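Local coordinates for protein EvdO1 (PDB 4XBZ) that probably acts as a metal-dependent oxygenase of the phytanoyl-CoA dioxygenase family, performing an oxidative cyclization in orthosomycin biosynthesis, at residues Q133-N138 and Y261-V266; A51-G56 and T173-V178. All coordinates share one frame; numbering follows the deposited sequence.

In the fold
Both contacts are buried and lie on the same side of the chain's centre, about 13 Å apart between centres, at ends of strands in the larger sheet of a double-stranded beta helix. Interaction 1 joins the exit of helix 125-134 to the end of strand 256-263 through a backbone bond, a side-chain amide-carboxylate bond and apolar packing. Interaction 2 sets the last turn of helix 46-55 on the loop before strand 179-184, and its chemistry is mainly side chain to backbone carbonyl. Pro263 of interaction 1 packs on Arg177 of interaction 2, whose guanidinium forms a long, weak ion pair with Glu265. Both contacts also reach the second subunit.

Interaction 1: residues Q133-N138 and Y261-V266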
loop_
_atom_site.group_PDB
_atom_site.type_symbol
_atom_site.label_atom_id
_atom_site.label_comp_id
_atom_site.label_asym_id
_atom_site.label_seq_id
_atom_site.Cartn_x
_atom_site.Cartn_y
_atom_site.Cartn_z
ATOM N N GLN A 133 -1.814 1.831 6.697
ATOM C CA GLN A 133 -2.126 2.475 5.423
ATOM C C GLN A 133 -1.133 2.046 4.343
ATOM O O GLN A 133 -1.494 1.940 3.167
ATOM C CB GLN A 133 -2.141 4.007 5.551
ATOM C CG GLN A 133 -3.461 4.572 6.053
ATOM C CD GLN A 133 -4.677 4.088 5.233
ATOM O OE1 GLN A 133 -4.865 4.485 4.072
ATOM N NE2 GLN A 133 -5.517 3.251 5.849
ATOM N N LEU A 134 0.106 1.777 4.741
ATOM C CA LEU A 134 1.156 1.504 3.768
ATOM C C LEU A 134 1.310 0.021 3.471
ATOM O O LEU A 134 1.389 -0.385 2.322
ATOM C CB LEU A 134 2.484 2.085 4.252
ATOM C CG LEU A 134 2.518 3.612 4.415
ATOM C CD1 LEU A 134 3.913 4.086 4.817
ATOM C CD2 LEU A 134 2.077 4.296 3.139
ATOM N N VAL A 135 1.356 -0.787 4.516
ATOM C CA VAL A 135 1.548 -2.215 4.367
ATOM C C VAL A 135 0.195 -2.898 4.192
ATOM O O VAL A 135 0.099 -3.954 3.574
ATOM C CB VAL A 135 2.334 -2.805 5.607
ATOM C CG1 VAL A 135 2.392 -4.314 5.575
ATOM C CG2 VAL A 135 3.759 -2.235 5.670
ATOM N N GLY A 136 -0.860 -2.280 4.713
ATOM C CA GLY A 136 -2.172 -2.903 4.692
ATOM C C GLY A 136 -2.651 -3.408 6.052
ATOM O O GLY A 136 -1.880 -3.459 7.024
ATOM N N PRO A 137 -3.940 -3.779 6.123
ATOM C CA PRO A 137 -4.649 -4.226 7.329
ATOM C C PRO A 137 -4.143 -5.566 7.892
ATOM O O PRO A 137 -4.413 -5.851 9.054
ATOM C CB PRO A 137 -6.100 -4.347 6.847
ATOM C CG PRO A 137 -5.972 -4.652 5.370
ATOM C CD PRO A 137 -4.819 -3.788 4.939
ATOM N N ASN A 138 -3.421 -6.358 7.105
ATOM C CA ASN A 138 -2.903 -7.639 7.608
ATOM C C ASN A 138 -1.426 -7.567 7.961
ATOM O O ASN A 138 -0.720 -8.581 7.911
ATOM C CB ASN A 138 -3.098 -8.768 6.584
ATOM C CG ASN A 138 -4.496 -8.793 5.988
ATOM O OD1 ASN A 138 -5.490 -8.661 6.699
ATOM N ND2 ASN A 138 -4.574 -8.961 4.671
ATOM N N TYR A 261 8.033 -4.588 8.720
ATOM C CA TYR A 261 6.673 -5.084 8.603
ATOM C C TYR A 261 6.487 -5.695 7.227
ATOM O O TYR A 261 7.111 -5.242 6.274
ATOM C CB TYR A 261 5.670 -3.957 8.824
ATOM C CG TYR A 261 5.785 -3.293 10.174
ATOM C CD1 TYR A 261 6.624 -2.203 10.360
ATOM C CD2 TYR A 261 5.064 -3.768 11.272
ATOM C CE1 TYR A 261 6.736 -1.582 11.589
ATOM C CE2 TYR A 261 5.172 -3.161 12.512
ATOM C CZ TYR A 261 6.014 -2.066 12.664
ATOM O OH TYR A 261 6.132 -1.456 13.889
ATOM N N ARG A 262 5.663 -6.741 7.137
ATOM C CA ARG A 262 5.235 -7.314 5.859
ATOM C C ARG A 262 3.743 -7.665 5.912
ATOM O O ARG A 262 3.171 -7.798 6.994
ATOM C CB ARG A 262 6.040 -8.569 5.517
ATOM C CG ARG A 262 7.518 -8.354 5.393
ATOM C CD ARG A 262 8.272 -9.629 4.986
ATOM N NE ARG A 262 9.716 -9.406 5.034
ATOM C CZ ARG A 262 10.574 -9.690 4.056
ATOM N NH1 ARG A 262 10.156 -10.249 2.920
ATOM N NH2 ARG A 262 11.867 -9.420 4.223
ATOM N N PRO A 263 3.100 -7.823 4.747
ATOM C CA PRO A 263 1.704 -8.281 4.801
ATOM C C PRO A 263 1.608 -9.763 5.159
ATOM O O PRO A 263 2.427 -10.547 4.682
ATOM C CB PRO A 263 1.191 -8.016 3.375
ATOM C CG PRO A 263 2.142 -6.966 2.819
ATOM C CD PRO A 263 3.473 -7.361 3.398
ATOM N N ALA A 264 0.644 -10.134 5.999
ATOM C CA ALA A 264 0.436 -11.548 6.350
ATOM C C ALA A 264 0.194 -12.448 5.134
ATOM O O ALA A 264 0.728 -13.561 5.064
ATOM C CB ALA A 264 -0.723 -11.696 7.335
ATOM N N GLU A 265 -0.596 -11.982 4.173
ATOM C CA GLU A 265 -0.906 -12.842 3.036
ATOM C C GLU A 265 0.326 -13.045 2.154
ATOM O O GLU A 265 0.412 -14.031 1.427
ATOM C CB GLU A 265 -2.072 -12.287 2.198
ATOM C CG GLU A 265 -1.727 -11.084 1.322
ATOM C CD GLU A 265 -1.879 -9.765 2.050
ATOM O OE1 GLU A 265 -2.006 -9.777 3.302
ATOM O OE2 GLU A 265 -1.880 -8.715 1.371
ATOM N N VAL A 266 1.272 -12.117 2.208
ATOM C CA VAL A 266 2.497 -12.250 1.423
ATOM C C VAL A 266 3.409 -13.286 2.067
ATOM O O VAL A 266 3.964 -14.144 1.376
ATOM C CB VAL A 266 3.243 -10.899 1.285
ATOM C CG1 VAL A 266 4.710 -11.107 0.847
ATOM C CG2 VAL A 266 2.475 -9.941 0.338
#
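The amide of Asn138 and the carboxylate of Glu265 stand almost perpendicular, their planes 85° apart. Glu265 OE1 lies near the amide plane at its ND2 edge, 3.0 Å from Asn138 ND2, whereas ND2 meets that oxygen from above the carboxylate plane in a nearly straight bond (164°). Glu265 reaches this position by a bend at chi2 (-88°), which folds the carboxylate back toward the amide. The other end of the amide, OD1, accepts the backbone N-H of Ala309, so both ends are gripped and its rotation is fixed. The main-chain oxygen of the same residue, Asn138 O, accepts Ala264 N at 2.8 Å, with the donor above the carbonyl plane. This bond prolongs the antiparallel ladder that pairs Arg262 with Ile140 in the larger sheet of the double-stranded beta helix, just where Pro263, as N-cap, turns strand 256-263 into helix 264-270. An alanine here in place of Asn138 is likely to leave Glu265 OE1 and Ala309 N without their amide partner. Farther back, Val135 spreads its two methyls along one side of the strand: CG1 lies 3.8 Å from Pro263 CG, and CG2 touches Tyr261 CB at 4.1 Å.

Interaction 2: residues A51-G56 and T173-V178; sequences AFRRQG and TGAGRV
The last turn of helix 46-55 lies against the loop 173-178, the two backbones coming nearest where Arg53 CA and Ala175 CA are 5.0 Å apart, and each segment has a glycine of positive phi, Gly56 just after the helix and Gly176 in the loop. Arg53 does most of the gripping. Its chain bends at chi2 (-110°), so that the aliphatic part passes alongside Ala175 O, Arg53 CD coming within 3.2 Å of it, before the guanidinium closes on the same oxygen. Arg53 NH1 donates to Ala175 O at 3.1 Å in a fairly straight bond (161°); the oxygen sits at the guanidinium's edge, near its plane, while the nitrogen stands well above the plane of the carbonyl. NH1 also bonds Leu134 O near the end of helix 125-134, so the one nitrogen ties two main-chain carbonyls together. Beside it, Phe52 presents a ring edge: Phe52 CE2 meets Gly176 O at 3.5 Å, nearly in the ring plane. A beta carbon on Gly176 would run into that ring. Within the loop, Thr173 OG1 accepts Arg177 N at 2.8 Å, and Gly176 N bonds Thr173 O, which keeps the turn compact. Pro137 of the second subunit packs on Arg53. The helix leads directly into strand 57-61 and the loop into strand 179-184, both neighbours of strand 235-239, so the contact clamps a helix-strand connection to a loop bordering the major sheet of the double-stranded beta helix.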
loop_
_atom_site.group_PDB
_atom_site.type_symbol
_atom_site.label_atom_id
_atom_site.label_comp_id
_atom_site.label_asym_id
_atom_site.label_seq_id
_atom_site.Cartn_x
_atom_site.Cartn_y
_atom_site.Cartn_z
ATOM N N ALA A 51 4.118 9.739 -2.211
ATOM C CA ALA A 51 5.539 9.962 -2.228
ATOM C C ALA A 51 6.233 8.688 -1.751
ATOM O O ALA A 51 7.184 8.223 -2.387
ATOM C CB ALA A 51 5.905 11.154 -1.374
ATOM N N PHE A 52 5.736 8.081 -0.675
ATOM C CA PHE A 52 6.360 6.828 -0.235
ATOM C C PHE A 52 6.282 5.747 -1.308
ATOM O O PHE A 52 7.275 5.071 -1.568
ATOM C CB PHE A 52 5.750 6.278 1.047
ATOM C CG PHE A 52 6.362 4.970 1.463
ATOM C CD1 PHE A 52 7.632 4.939 2.029
ATOM C CD2 PHE A 52 5.697 3.773 1.244
ATOM C CE1 PHE A 52 8.228 3.724 2.393
ATOM C CE2 PHE A 52 6.272 2.564 1.601
ATOM C CZ PHE A 52 7.543 2.532 2.178
ATOM N N ARG A 53 5.119 5.590 -1.939
ATOM C CA ARG A 53 4.964 4.550 -2.955
ATOM C C ARG A 53 5.911 4.778 -4.124
ATOM O O ARG A 53 6.481 3.838 -4.675
ATOM C CB ARG A 53 3.515 4.480 -3.462
ATOM C CG ARG A 53 2.499 4.101 -2.392
ATOM C CD ARG A 53 1.923 2.727 -2.598
ATOM N NE ARG A 53 0.851 2.427 -1.648
ATOM C CZ ARG A 53 1.003 1.677 -0.551
ATOM N NH1 ARG A 53 2.198 1.139 -0.240
ATOM N NH2 ARG A 53 -0.040 1.462 0.243
ATOM N N ARG A 54 6.094 6.031 -4.497
ATOM C CA ARG A 54 6.872 6.324 -5.685
ATOM C C ARG A 54 8.370 6.372 -5.393
ATOM O O ARG A 54 9.177 5.806 -6.127
ATOM C CB ARG A 54 6.426 7.654 -6.302
ATOM C CG ARG A 54 7.071 7.967 -7.644
ATOM C CD ARG A 54 6.500 9.270 -8.205
ATOM N NE ARG A 54 6.787 10.365 -7.289
ATOM C CZ ARG A 54 7.874 11.128 -7.361
ATOM N NH1 ARG A 54 8.749 10.934 -8.340
ATOM N NH2 ARG A 54 8.082 12.089 -6.465
ATOM N N GLN A 55 8.748 7.063 -4.332
ATOM C CA GLN A 55 10.164 7.278 -4.095
ATOM C C GLN A 55 10.783 6.172 -3.268
ATOM O O GLN A 55 11.999 6.026 -3.249
ATOM C CB GLN A 55 10.386 8.633 -3.432
ATOM C CG GLN A 55 10.026 9.788 -4.349
ATOM C CD GLN A 55 10.164 11.119 -3.677
ATOM O OE1 GLN A 55 9.225 11.607 -3.045
ATOM N NE2 GLN A 55 11.339 11.729 -3.807
ATOM N N GLY A 56 9.950 5.376 -2.602
ATOM C CA GLY A 56 10.456 4.279 -1.786
ATOM C C GLY A 56 10.972 4.735 -0.433
ATOM O O GLY A 56 11.685 3.999 0.241
ATOM N N THR A 173 6.401 -5.876 -4.432
ATOM C CA THR A 173 6.426 -4.877 -3.369
ATOM C C THR A 173 7.199 -3.587 -3.706
ATOM O O THR A 173 7.532 -2.791 -2.808
ATOM C CB THR A 173 7.007 -5.517 -2.060
ATOM O OG1 THR A 173 6.847 -4.620 -0.958
ATOM C CG2 THR A 173 8.498 -5.898 -2.216
ATOM N N GLY A 174 7.470 -3.363 -4.993
ATOM C CA GLY A 174 8.072 -2.112 -5.430
ATOM C C GLY A 174 7.236 -0.961 -4.918
ATOM O O GLY A 174 7.769 0.089 -4.559
ATOM N N ALA A 175 5.914 -1.170 -4.882
ATOM C CA ALA A 175 4.972 -0.209 -4.317
ATOM C C ALA A 175 5.157 0.022 -2.809
ATOM O O ALA A 175 4.568 0.957 -2.269
ATOM C CB ALA A 175 3.558 -0.657 -4.583
ATOM N N GLY A 176 5.957 -0.813 -2.133
ATOM C CA GLY A 176 6.292 -0.573 -0.732
ATOM C C GLY A 176 5.411 -1.254 0.319
ATOM O O GLY A 176 4.817 -0.601 1.177
ATOM N N ARG A 177 5.343 -2.576 0.276
ATOM C CA ARG A 177 4.486 -3.316 1.193
ATOM C C ARG A 177 5.339 -4.001 2.260
ATOM O O ARG A 177 4.844 -4.366 3.327
ATOM C CB ARG A 177 3.635 -4.329 0.412
ATOM C CG ARG A 177 2.958 -3.676 -0.821
ATOM C CD ARG A 177 2.513 -4.707 -1.852
ATOM N NE ARG A 177 1.400 -5.454 -1.319
ATOM C CZ ARG A 177 1.136 -6.723 -1.601
ATOM N NH1 ARG A 177 1.901 -7.402 -2.446
ATOM N NH2 ARG A 177 0.083 -7.299 -1.035
ATOM N N VAL A 178 6.627 -4.153 1.956
ATOM C CA VAL A 178 7.610 -4.622 2.920
ATOM C C VAL A 178 8.489 -3.442 3.325
ATOM O O VAL A 178 9.223 -2.883 2.512
ATOM C CB VAL A 178 8.481 -5.759 2.351
ATOM C CG1 VAL A 178 9.497 -6.211 3.382
ATOM C CG2 VAL A 178 7.594 -6.917 1.896
#